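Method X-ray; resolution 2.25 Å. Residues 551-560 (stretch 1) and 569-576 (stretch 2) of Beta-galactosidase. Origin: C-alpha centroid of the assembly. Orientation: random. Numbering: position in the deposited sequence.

Stretch 1 551-560: HAETAEVLAE
Stretch 2 (569-576) TPVLTRNK

This contact is an antiparallel pairing of two neighbouring strands, held by backbone hydrogen bonds, broken by beta bulges and padded by apolar side chains. The strand segments around V557 and R574 run nearly antiparallel, at 153° between their N-to-C directions, with a closest axial approach of 4.8 Å. Together the two stretches bury 697 Å².

A555 CA lies 4.2 Å from N575 CA. The first beta bridge is E556 with R574, a hydrogen-bonded pair with CA atoms 5.2 Å apart. E556 N donates to R574 O at 2.9 Å, and R574 N returns the bond to E556 O at 2.9 Å. V557 and T573 follow as a non-hydrogen-bonded pair, CA to CA 4.6 Å. E556 O also receives a CA-H...O contact from T573 CA at 3.2 Å.

The register then shifts by one. L558 (phi/psi -102/-21) leaves the extended conformation, and both L558 N and A559 N point to one carbonyl. L558 N donates to L572 O at 2.8 Å; the bond from A559 N to L572 O is weak, at 3.4 Å. A559 is extended at -160/150 and pairs with L572, CA to CA 5.0 Å.

A second shift of one follows between A559 and E560. Here the opposing chain turns a corner at V571 (-124/-23) and L572 (-129/125). A559 O accepts from V571 N at 2.8 Å and from L572 N at 3.2 Å. E560 then lies opposite P570, CA to CA 4.3 Å, and their side chains diverge. E560 CA makes a CA-H...O contact with T569 O at 3.1 Å.

The side chains of V557 and T573 share one face of the sheet. V557 (chi1 t) brings CG2 to 3.7 Å from P570 CG. Those of E556, R574, A559 and L572 share the other face. A559 CB lies 3.9 Å from L572 CB and 4.1 Å from V571 CG1 (V571 chi1 p). L558 (m, t) places CB 4.1 Å from L572 CD2 (L572 t, p) and CD1 3.8 Å from R574 CB, so it packs against the aliphatic base of the arginine.

R574 is extended (t, t, t, chi4 -93°), as is E556 (t, t, chi3 13°). A water links them: it donates to E556 OE1 at 3.0 Å and R574 O at 3.1 Å, and accepts from R574 NH1 at 3.0 Å.

Before the first bridge, A555 CB packs 3.9 Å from T573 CB (T573 chi1 p). N575 (chi1 t, chi2 45°) sets CB 4.0 Å from A555 CB.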

# COMPACT_ATOMS: atom_id res chain seq x y z
N HIS A 551 26.17 20.87 -23.23
CA HIS A 551 27.00 21.48 -24.27
C HIS A 551 28.46 21.55 -23.85
O HIS A 551 28.78 22.08 -22.78
CB HIS A 551 26.52 22.89 -24.61
CG HIS A 551 25.08 22.96 -25.00
ND1 HIS A 551 24.65 22.89 -26.31
CD2 HIS A 551 23.96 23.07 -24.24
CE1 HIS A 551 23.34 22.98 -26.34
NE2 HIS A 551 22.89 23.09 -25.10
N ALA A 552 29.35 21.04 -24.69
CA ALA A 552 30.78 21.14 -24.42
C ALA A 552 31.23 22.59 -24.62
O ALA A 552 31.01 23.17 -25.68
CB ALA A 552 31.57 20.21 -25.31
N GLU A 553 31.84 23.16 -23.60
CA GLU A 553 32.34 24.52 -23.67
C GLU A 553 33.86 24.48 -23.75
O GLU A 553 34.43 24.88 -24.77
CB GLU A 553 31.85 25.35 -22.47
CG GLU A 553 30.33 25.49 -22.45
CD GLU A 553 29.80 26.39 -21.34
OE1 GLU A 553 30.12 26.15 -20.15
OE2 GLU A 553 29.05 27.33 -21.67
N THR A 554 34.50 23.99 -22.70
CA THR A 554 35.95 23.80 -22.71
C THR A 554 36.30 22.31 -22.79
O THR A 554 37.44 21.93 -23.09
CB THR A 554 36.60 24.41 -21.45
OG1 THR A 554 36.67 25.84 -21.59
CG2 THR A 554 38.01 23.90 -21.28
N ALA A 555 35.30 21.48 -22.53
CA ALA A 555 35.51 20.03 -22.44
C ALA A 555 35.53 19.32 -23.79
O ALA A 555 34.79 19.67 -24.71
CB ALA A 555 34.46 19.41 -21.53
N GLU A 556 36.40 18.32 -23.90
CA GLU A 556 36.42 17.42 -25.04
C GLU A 556 35.30 16.39 -24.90
O GLU A 556 35.01 15.93 -23.80
CB GLU A 556 37.78 16.70 -25.09
CG GLU A 556 37.92 15.61 -26.14
CD GLU A 556 39.24 14.84 -26.01
OE1 GLU A 556 39.93 14.98 -24.98
OE2 GLU A 556 39.58 14.08 -26.95
N VAL A 557 34.66 16.06 -26.02
CA VAL A 557 33.59 15.07 -26.05
C VAL A 557 34.17 13.69 -26.37
O VAL A 557 34.81 13.51 -27.40
CB VAL A 557 32.51 15.42 -27.11
CG1 VAL A 557 31.42 14.35 -27.17
CG2 VAL A 557 31.91 16.80 -26.83
N LEU A 558 33.95 12.73 -25.47
CA LEU A 558 34.49 11.39 -25.66
C LEU A 558 33.43 10.41 -26.15
O LEU A 558 33.76 9.37 -26.73
CB LEU A 558 35.13 10.87 -24.37
CG LEU A 558 36.26 11.72 -23.79
CD1 LEU A 558 36.78 11.10 -22.52
CD2 LEU A 558 37.40 11.89 -24.80
N ALA A 559 32.16 10.75 -25.93
CA ALA A 559 31.04 9.88 -26.31
C ALA A 559 29.75 10.68 -26.40
O ALA A 559 29.57 11.66 -25.69
CB ALA A 559 30.89 8.73 -25.33
N GLU A 560 28.85 10.23 -27.27
CA GLU A 560 27.59 10.92 -27.53
C GLU A 560 26.40 9.98 -27.40
O GLU A 560 26.55 8.77 -27.49
CB GLU A 560 27.61 11.46 -28.96
CG GLU A 560 28.90 12.15 -29.32
CD GLU A 560 28.99 12.51 -30.80
OE1 GLU A 560 28.40 11.76 -31.62
OE2 GLU A 560 29.63 13.54 -31.12
N THR A 569 24.56 14.24 -29.08
CA THR A 569 25.05 15.26 -28.16
C THR A 569 25.88 14.55 -27.09
O THR A 569 25.75 13.34 -26.91
CB THR A 569 23.89 16.10 -27.56
OG1 THR A 569 22.94 15.23 -26.92
CG2 THR A 569 23.18 16.90 -28.65
N PRO A 570 26.74 15.30 -26.38
CA PRO A 570 27.70 14.68 -25.46
C PRO A 570 27.07 13.95 -24.27
O PRO A 570 26.12 14.45 -23.66
CB PRO A 570 28.52 15.88 -24.95
CG PRO A 570 28.30 16.97 -25.98
CD PRO A 570 26.90 16.76 -26.47
N VAL A 571 27.60 12.77 -23.96
CA VAL A 571 27.18 12.04 -22.76
C VAL A 571 28.40 11.74 -21.87
O VAL A 571 28.26 11.56 -20.65
CB VAL A 571 26.37 10.77 -23.09
CG1 VAL A 571 27.20 9.79 -23.93
CG2 VAL A 571 25.85 10.11 -21.82
N LEU A 572 29.59 11.72 -22.47
CA LEU A 572 30.82 11.66 -21.69
C LEU A 572 31.81 12.74 -22.13
O LEU A 572 32.16 12.84 -23.31
CB LEU A 572 31.48 10.29 -21.78
CG LEU A 572 32.78 10.16 -20.98
CD1 LEU A 572 32.53 10.33 -19.49
CD2 LEU A 572 33.49 8.82 -21.27
N THR A 573 32.24 13.56 -21.18
CA THR A 573 33.18 14.64 -21.49
C THR A 573 34.39 14.60 -20.57
O THR A 573 34.32 14.10 -19.45
CB THR A 573 32.49 16.02 -21.42
OG1 THR A 573 32.18 16.34 -20.05
CG2 THR A 573 31.21 16.04 -22.27
N ARG A 574 35.51 15.12 -21.08
CA ARG A 574 36.75 15.26 -20.31
C ARG A 574 37.25 16.70 -20.42
O ARG A 574 37.54 17.17 -21.53
CB ARG A 574 37.82 14.30 -20.82
CG ARG A 574 39.17 14.41 -20.11
CD ARG A 574 40.23 13.53 -20.76
NE ARG A 574 41.46 13.45 -19.98
CZ ARG A 574 42.51 14.25 -20.15
NH1 ARG A 574 42.49 15.19 -21.08
NH2 ARG A 574 43.60 14.11 -19.40
N ASN A 575 37.35 17.39 -19.28
CA ASN A 575 37.89 18.74 -19.25
C ASN A 575 39.26 18.81 -18.62
O ASN A 575 39.43 18.41 -17.48
CB ASN A 575 36.98 19.71 -18.49
CG ASN A 575 37.31 21.19 -18.79
OD1 ASN A 575 37.51 21.56 -19.95
ND2 ASN A 575 37.41 22.02 -17.76
N LYS A 576 40.24 19.35 -19.35
CA LYS A 576 41.55 19.60 -18.75
C LYS A 576 41.53 20.91 -17.96
O LYS A 576 41.10 21.94 -18.47
CB LYS A 576 42.64 19.67 -19.82
CG LYS A 576 44.06 19.66 -19.24
CD LYS A 576 44.38 18.31 -18.61
CE LYS A 576 45.84 18.23 -18.17
NZ LYS A 576 46.19 16.93 -17.53
O HOH W 1 40.37 16.66 -22.59